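Local coordinates for ForH (Streptomyces kaniharaensis, PDB 6NKO), which is of unproven function but, as a PurH-like protein of the formycin A biosynthetic gene cluster, probably acts in making the pyrazolopyrimidine base, at residues M21-E34 against W45-L57. Residues are numbered along the deposited sequence; the frame is centred on the assembly and turned at random.
Sequences MLAVLAVSDKRNIE and WRVAATEGTYRLL
Leu22 to Leu25 run beside Arg46 to Ala49 as neighbouring parallel strands, their axes 24° apart. The register is Leu22 with Arg46 through Leu25 with Ala49. Arg46 N donates to Met21 O, and Ala23 N donates to Arg46 O. Ala48 N then bonds to Ala23 O, and Leu25 N to Ala48 O at 2.7 Å. The ladder ends where Thr50 N meets Leu25 O at 3.0 Å. Thr50 OG1 adds a weak bond to the same oxygen.

Beyond the ladder's first bond, Met21 CB sits over one face of the Trp45 indole, a CH-pi contact 3.6 Å from the five-membered ring centroid. The bent methionine chain leaves SD oblique to that ring. Ala23 CB meets the indole edge at CE3, near the ring plane. NE1 is satisfied by Gly177 O. An alanine in place of Trp45 would probably leave Met21 CB and Ala23 CB without their packing surface and Gly177 O without this donor. On the other side of the sheet, Leu22 CD1 lies over one face of the Arg46 guanidinium, offset toward its rim; Arg46 NE pairs with Glu65.

Leu25 CD2 touches Val47 CG1 at 3.7 Å and reaches Leu57 CD1. Thr53 OG1 lies beside its own nitrogen (chi1 -39°), which leaves CG2 anti to that nitrogen, where it meets Ile33 CG1 at 3.7 Å. OG1 itself comes to 3.5 Å from Val27 CG2. Ile33 CG2 packs on Leu56 CD2 of helix 51-59.

The two strands and helix 33-42, which links them in sequence, form a beta-alpha-beta unit of the parallel sheet, in what is consistent with an MGS-like domain. Ala37 covers Leu25 and Leu57, while Leu40 and Leu41 cover Val47. Strand 114-117 bonds to the other edge of strand 22-26, and Leu172 of helix 165-174 packs on Trp45.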
loop_
_atom_site.group_PDB
_atom_site.type_symbol
_atom_site.label_atom_id
_atom_site.label_comp_id
_atom_site.label_asym_id
_atom_site.label_seq_id
_atom_site.Cartn_x
_atom_site.Cartn_y
_atom_site.Cartn_z
ATOM N N MET A 21 13.476 3.110 9.043
ATOM C CA MET A 21 12.353 3.257 8.113
ATOM C C MET A 21 11.946 1.975 7.383
ATOM O O MET A 21 12.733 1.044 7.180
ATOM C CB MET A 21 12.626 4.336 7.064
ATOM C CG MET A 21 12.304 5.719 7.567
ATOM S SD MET A 21 13.764 6.507 8.244
ATOM C CE MET A 21 13.083 7.158 9.765
ATOM N N LEU A 22 10.683 1.988 6.927
ATOM C CA LEU A 22 10.006 0.834 6.336
ATOM C C LEU A 22 8.881 1.273 5.398
ATOM O O LEU A 22 8.025 2.072 5.788
ATOM C CB LEU A 22 9.449 -0.077 7.434
ATOM C CG LEU A 22 8.555 -1.253 7.040
ATOM C CD1 LEU A 22 9.256 -2.145 6.032
ATOM C CD2 LEU A 22 8.151 -2.068 8.264
ATOM N N ALA A 23 8.871 0.717 4.182
ATOM C CA ALA A 23 7.823 0.929 3.188
ATOM C C ALA A 23 7.175 -0.399 2.818
ATOM O O ALA A 23 7.845 -1.435 2.799
ATOM C CB ALA A 23 8.374 1.585 1.922
ATOM N N VAL A 24 5.878 -0.363 2.507
ATOM C CA VAL A 24 5.127 -1.536 2.061
ATOM C C VAL A 24 4.626 -1.264 0.649
ATOM O O VAL A 24 3.861 -0.317 0.427
ATOM C CB VAL A 24 3.958 -1.866 3.004
ATOM C CG1 VAL A 24 3.179 -3.077 2.492
ATOM C CG2 VAL A 24 4.465 -2.114 4.415
ATOM N N LEU A 25 5.042 -2.101 -0.300
ATOM C CA LEU A 25 4.704 -1.941 -1.713
ATOM C C LEU A 25 3.717 -3.037 -2.099
ATOM O O LEU A 25 4.101 -4.202 -2.243
ATOM C CB LEU A 25 5.960 -2.000 -2.582
ATOM C CG LEU A 25 6.694 -0.697 -2.916
ATOM C CD1 LEU A 25 6.745 0.259 -1.733
ATOM C CD2 LEU A 25 8.098 -0.999 -3.417
ATOM N N ALA A 26 2.445 -2.663 -2.270
ATOM C CA ALA A 26 1.377 -3.606 -2.614
ATOM C C ALA A 26 0.645 -3.088 -3.854
ATOM O O ALA A 26 -0.522 -2.699 -3.783
ATOM C CB ALA A 26 0.416 -3.800 -1.443
ATOM N N VAL A 27 1.329 -3.098 -4.995
ATOM C CA VAL A 27 0.809 -2.508 -6.223
ATOM C C VAL A 27 0.501 -3.608 -7.227
ATOM O O VAL A 27 1.226 -4.606 -7.321
ATOM C CB VAL A 27 1.788 -1.476 -6.820
ATOM C CG1 VAL A 27 1.979 -0.311 -5.860
ATOM C CG2 VAL A 27 3.122 -2.123 -7.157
ATOM N N SER A 28 -0.592 -3.427 -7.966
ATOM C CA SER A 28 -0.919 -4.272 -9.107
ATOM C C SER A 28 -0.434 -3.653 -10.411
ATOM O O SER A 28 0.023 -4.369 -11.308
ATOM C CB SER A 28 -2.430 -4.514 -9.167
ATOM O OG SER A 28 -2.905 -5.078 -7.957
ATOM N N ASP A 29 -0.540 -2.330 -10.525
ATOM C CA ASP A 29 0.074 -1.577 -11.612
ATOM C C ASP A 29 1.539 -1.350 -11.255
ATOM O O ASP A 29 1.846 -0.582 -10.338
ATOM C CB ASP A 29 -0.669 -0.259 -11.819
ATOM C CG ASP A 29 -0.050 0.607 -12.901
ATOM O OD1 ASP A 29 0.827 0.120 -13.643
ATOM O OD2 ASP A 29 -0.451 1.784 -13.011
ATOM N N LYS A 30 2.443 -2.012 -11.973
ATOM C CA LYS A 30 3.860 -2.007 -11.627
ATOM C C LYS A 30 4.623 -0.820 -12.198
ATOM O O LYS A 30 5.843 -0.751 -12.022
ATOM C CB LYS A 30 4.524 -3.305 -12.099
ATOM C CG LYS A 30 3.651 -4.533 -11.961
ATOM C CD LYS A 30 3.847 -5.197 -10.612
ATOM C CE LYS A 30 2.641 -6.039 -10.242
ATOM N NZ LYS A 30 3.008 -7.119 -9.294
ATOM N N ARG A 31 3.949 0.110 -12.872
ATOM C CA ARG A 31 4.653 1.217 -13.505
ATOM C C ARG A 31 5.340 2.080 -12.454
ATOM O O ARG A 31 4.723 2.482 -11.462
ATOM C CB ARG A 31 3.682 2.056 -14.337
ATOM C CG ARG A 31 4.220 3.426 -14.729
ATOM C CD ARG A 31 3.499 3.977 -15.952
ATOM N NE ARG A 31 2.267 4.672 -15.589
ATOM C CZ ARG A 31 2.217 5.913 -15.112
ATOM N NH1 ARG A 31 3.334 6.609 -14.942
ATOM N NH2 ARG A 31 1.049 6.459 -14.803
ATOM N N ASN A 32 6.631 2.346 -12.673
ATOM C CA ASN A 32 7.493 3.169 -11.826
ATOM C C ASN A 32 7.787 2.543 -10.468
ATOM O O ASN A 32 8.346 3.222 -9.596
ATOM C CB ASN A 32 6.912 4.572 -11.604
ATOM C CG ASN A 32 6.763 5.351 -12.890
ATOM O OD1 ASN A 32 7.331 4.989 -13.918
ATOM N ND2 ASN A 32 5.994 6.434 -12.838
ATOM N N ILE A 33 7.438 1.271 -10.256
ATOM C CA ILE A 33 7.628 0.683 -8.932
ATOM C C ILE A 33 9.100 0.390 -8.662
ATOM O O ILE A 33 9.534 0.386 -7.503
ATOM C CB ILE A 33 6.759 -0.580 -8.767
ATOM C CG1 ILE A 33 6.480 -0.841 -7.285
ATOM C CG2 ILE A 33 7.430 -1.798 -9.395
ATOM C CD1 ILE A 33 5.980 0.373 -6.528
ATOM N N GLU A 34 9.894 0.152 -9.708
ATOM C CA GLU A 34 11.301 -0.182 -9.511
ATOM C C GLU A 34 12.142 1.044 -9.156
ATOM O O GLU A 34 12.975 0.956 -8.246
ATOM C CB GLU A 34 11.877 -0.881 -10.745
ATOM C CG GLU A 34 13.285 -1.419 -10.529
ATOM C CD GLU A 34 13.825 -2.172 -11.729
ATOM O OE1 GLU A 34 13.061 -2.384 -12.694
ATOM O OE2 GLU A 34 15.015 -2.554 -11.705
ATOM N N TRP A 45 16.147 2.662 3.589
ATOM C CA TRP A 45 14.829 2.175 3.965
ATOM C C TRP A 45 14.769 0.656 3.866
ATOM O O TRP A 45 15.518 0.026 3.113
ATOM C CB TRP A 45 13.752 2.779 3.062
ATOM C CG TRP A 45 13.367 4.188 3.384
ATOM C CD1 TRP A 45 14.205 5.247 3.572
ATOM C CD2 TRP A 45 12.036 4.695 3.535
ATOM N NE1 TRP A 45 13.478 6.382 3.838
ATOM C CE2 TRP A 45 12.144 6.069 3.823
ATOM C CE3 TRP A 45 10.763 4.119 3.462
ATOM C CZ2 TRP A 45 11.028 6.876 4.038
ATOM C CZ3 TRP A 45 9.656 4.922 3.673
ATOM C CH2 TRP A 45 9.797 6.286 3.958
ATOM N N ARG A 46 13.867 0.067 4.639
ATOM C CA ARG A 46 13.469 -1.315 4.428
ATOM C C ARG A 46 12.244 -1.317 3.526
ATOM O O ARG A 46 11.295 -0.563 3.758
ATOM C CB ARG A 46 13.169 -2.012 5.754
ATOM C CG ARG A 46 14.415 -2.389 6.539
ATOM C CD ARG A 46 14.052 -3.077 7.838
ATOM N NE ARG A 46 12.940 -4.009 7.670
ATOM C CZ ARG A 46 11.949 -4.154 8.541
ATOM N NH1 ARG A 46 11.924 -3.423 9.648
ATOM N NH2 ARG A 46 10.979 -5.029 8.308
ATOM N N VAL A 47 12.280 -2.139 2.484
ATOM C CA VAL A 47 11.223 -2.183 1.484
ATOM C C VAL A 47 10.629 -3.583 1.491
ATOM O O VAL A 47 11.335 -4.565 1.226
ATOM C CB VAL A 47 11.741 -1.804 0.089
ATOM C CG1 VAL A 47 10.643 -1.970 -0.954
ATOM C CG2 VAL A 47 12.269 -0.376 0.097
ATOM N N ALA A 48 9.340 -3.674 1.802
ATOM C CA ALA A 48 8.616 -4.935 1.839
ATOM C C ALA A 48 7.470 -4.885 0.839
ATOM O O ALA A 48 6.831 -3.843 0.666
ATOM C CB ALA A 48 8.088 -5.225 3.245
ATOM N N ALA A 49 7.210 -6.013 0.183
ATOM C CA ALA A 49 6.285 -6.049 -0.939
ATOM C C ALA A 49 5.363 -7.255 -0.846
ATOM O O ALA A 49 5.704 -8.280 -0.250
ATOM C CB ALA A 49 7.038 -6.085 -2.274
ATOM N N THR A 50 4.184 -7.116 -1.450
ATOM C CA THR A 50 3.273 -8.239 -1.608
ATOM C C THR A 50 3.763 -9.149 -2.732
ATOM O O THR A 50 4.838 -8.953 -3.304
ATOM C CB THR A 50 1.853 -7.751 -1.883
ATOM O OG1 THR A 50 1.875 -6.753 -2.911
ATOM C CG2 THR A 50 1.228 -7.176 -0.622
ATOM N N GLU A 51 2.933 -10.136 -3.079
ATOM C CA GLU A 51 3.400 -11.266 -3.876
ATOM C C GLU A 51 3.896 -10.829 -5.254
ATOM O O GLU A 51 4.995 -11.205 -5.675
ATOM C CB GLU A 51 2.286 -12.318 -3.979
ATOM C CG GLU A 51 1.070 -11.925 -4.815
ATOM C CD GLU A 51 0.070 -11.063 -4.057
ATOM O OE1 GLU A 51 0.181 -10.946 -2.817
ATOM O OE2 GLU A 51 -0.825 -10.488 -4.708
ATOM N N GLY A 52 3.112 -10.011 -5.961
ATOM C CA GLY A 52 3.481 -9.653 -7.322
ATOM C C GLY A 52 4.711 -8.769 -7.383
ATOM O O GLY A 52 5.662 -9.052 -8.116
ATOM N N THR A 53 4.706 -7.681 -6.609
ATOM C CA THR A 53 5.833 -6.755 -6.608
ATOM C C THR A 53 7.118 -7.428 -6.147
ATOM O O THR A 53 8.205 -7.077 -6.619
ATOM C CB THR A 53 5.519 -5.555 -5.711
ATOM O OG1 THR A 53 4.144 -5.185 -5.868
ATOM C CG2 THR A 53 6.395 -4.377 -6.077
ATOM N N TYR A 54 7.014 -8.400 -5.237
ATOM C CA TYR A 54 8.206 -9.012 -4.656
ATOM C C TYR A 54 9.009 -9.766 -5.708
ATOM O O TYR A 54 10.222 -9.561 -5.840
ATOM C CB TYR A 54 7.811 -9.944 -3.510
ATOM C CG TYR A 54 8.967 -10.716 -2.910
ATOM C CD1 TYR A 54 9.837 -10.113 -2.011
ATOM C CD2 TYR A 54 9.187 -12.048 -3.240
ATOM C CE1 TYR A 54 10.895 -10.814 -1.458
ATOM C CE2 TYR A 54 10.242 -12.755 -2.693
ATOM C CZ TYR A 54 11.092 -12.132 -1.803
ATOM O OH TYR A 54 12.145 -12.830 -1.255
ATOM N N ARG A 55 8.350 -10.645 -6.467
ATOM C CA ARG A 55 9.063 -11.460 -7.445
ATOM C C ARG A 55 9.700 -10.596 -8.523
ATOM O O ARG A 55 10.804 -10.893 -8.995
ATOM C CB ARG A 55 8.114 -12.486 -8.067
ATOM C CG ARG A 55 8.809 -13.530 -8.932
ATOM C CD ARG A 55 9.472 -14.607 -8.084
ATOM N NE ARG A 55 10.834 -14.243 -7.702
ATOM C CZ ARG A 55 11.446 -14.685 -6.608
ATOM N NH1 ARG A 55 10.821 -15.515 -5.783
ATOM N NH2 ARG A 55 12.686 -14.298 -6.339
ATOM N N LEU A 56 9.026 -9.516 -8.917
ATOM C CA LEU A 56 9.581 -8.626 -9.930
ATOM C C LEU A 56 10.811 -7.893 -9.410
ATOM O O LEU A 56 11.820 -7.785 -10.117
ATOM C CB LEU A 56 8.516 -7.632 -10.389
ATOM C CG LEU A 56 8.993 -6.511 -11.311
ATOM C CD1 LEU A 56 9.017 -6.988 -12.754
ATOM C CD2 LEU A 56 8.110 -5.284 -11.160
ATOM N N LEU A 57 10.749 -7.386 -8.177
ATOM C CA LEU A 57 11.865 -6.608 -7.649
ATOM C C LEU A 57 13.054 -7.493 -7.299
ATOM O O LEU A 57 14.204 -7.071 -7.462
ATOM C CB LEU A 57 11.419 -5.810 -6.424
ATOM C CG LEU A 57 10.386 -4.706 -6.663
ATOM C CD1 LEU A 57 9.913 -4.126 -5.340
ATOM C CD2 LEU A 57 10.951 -3.616 -7.562
#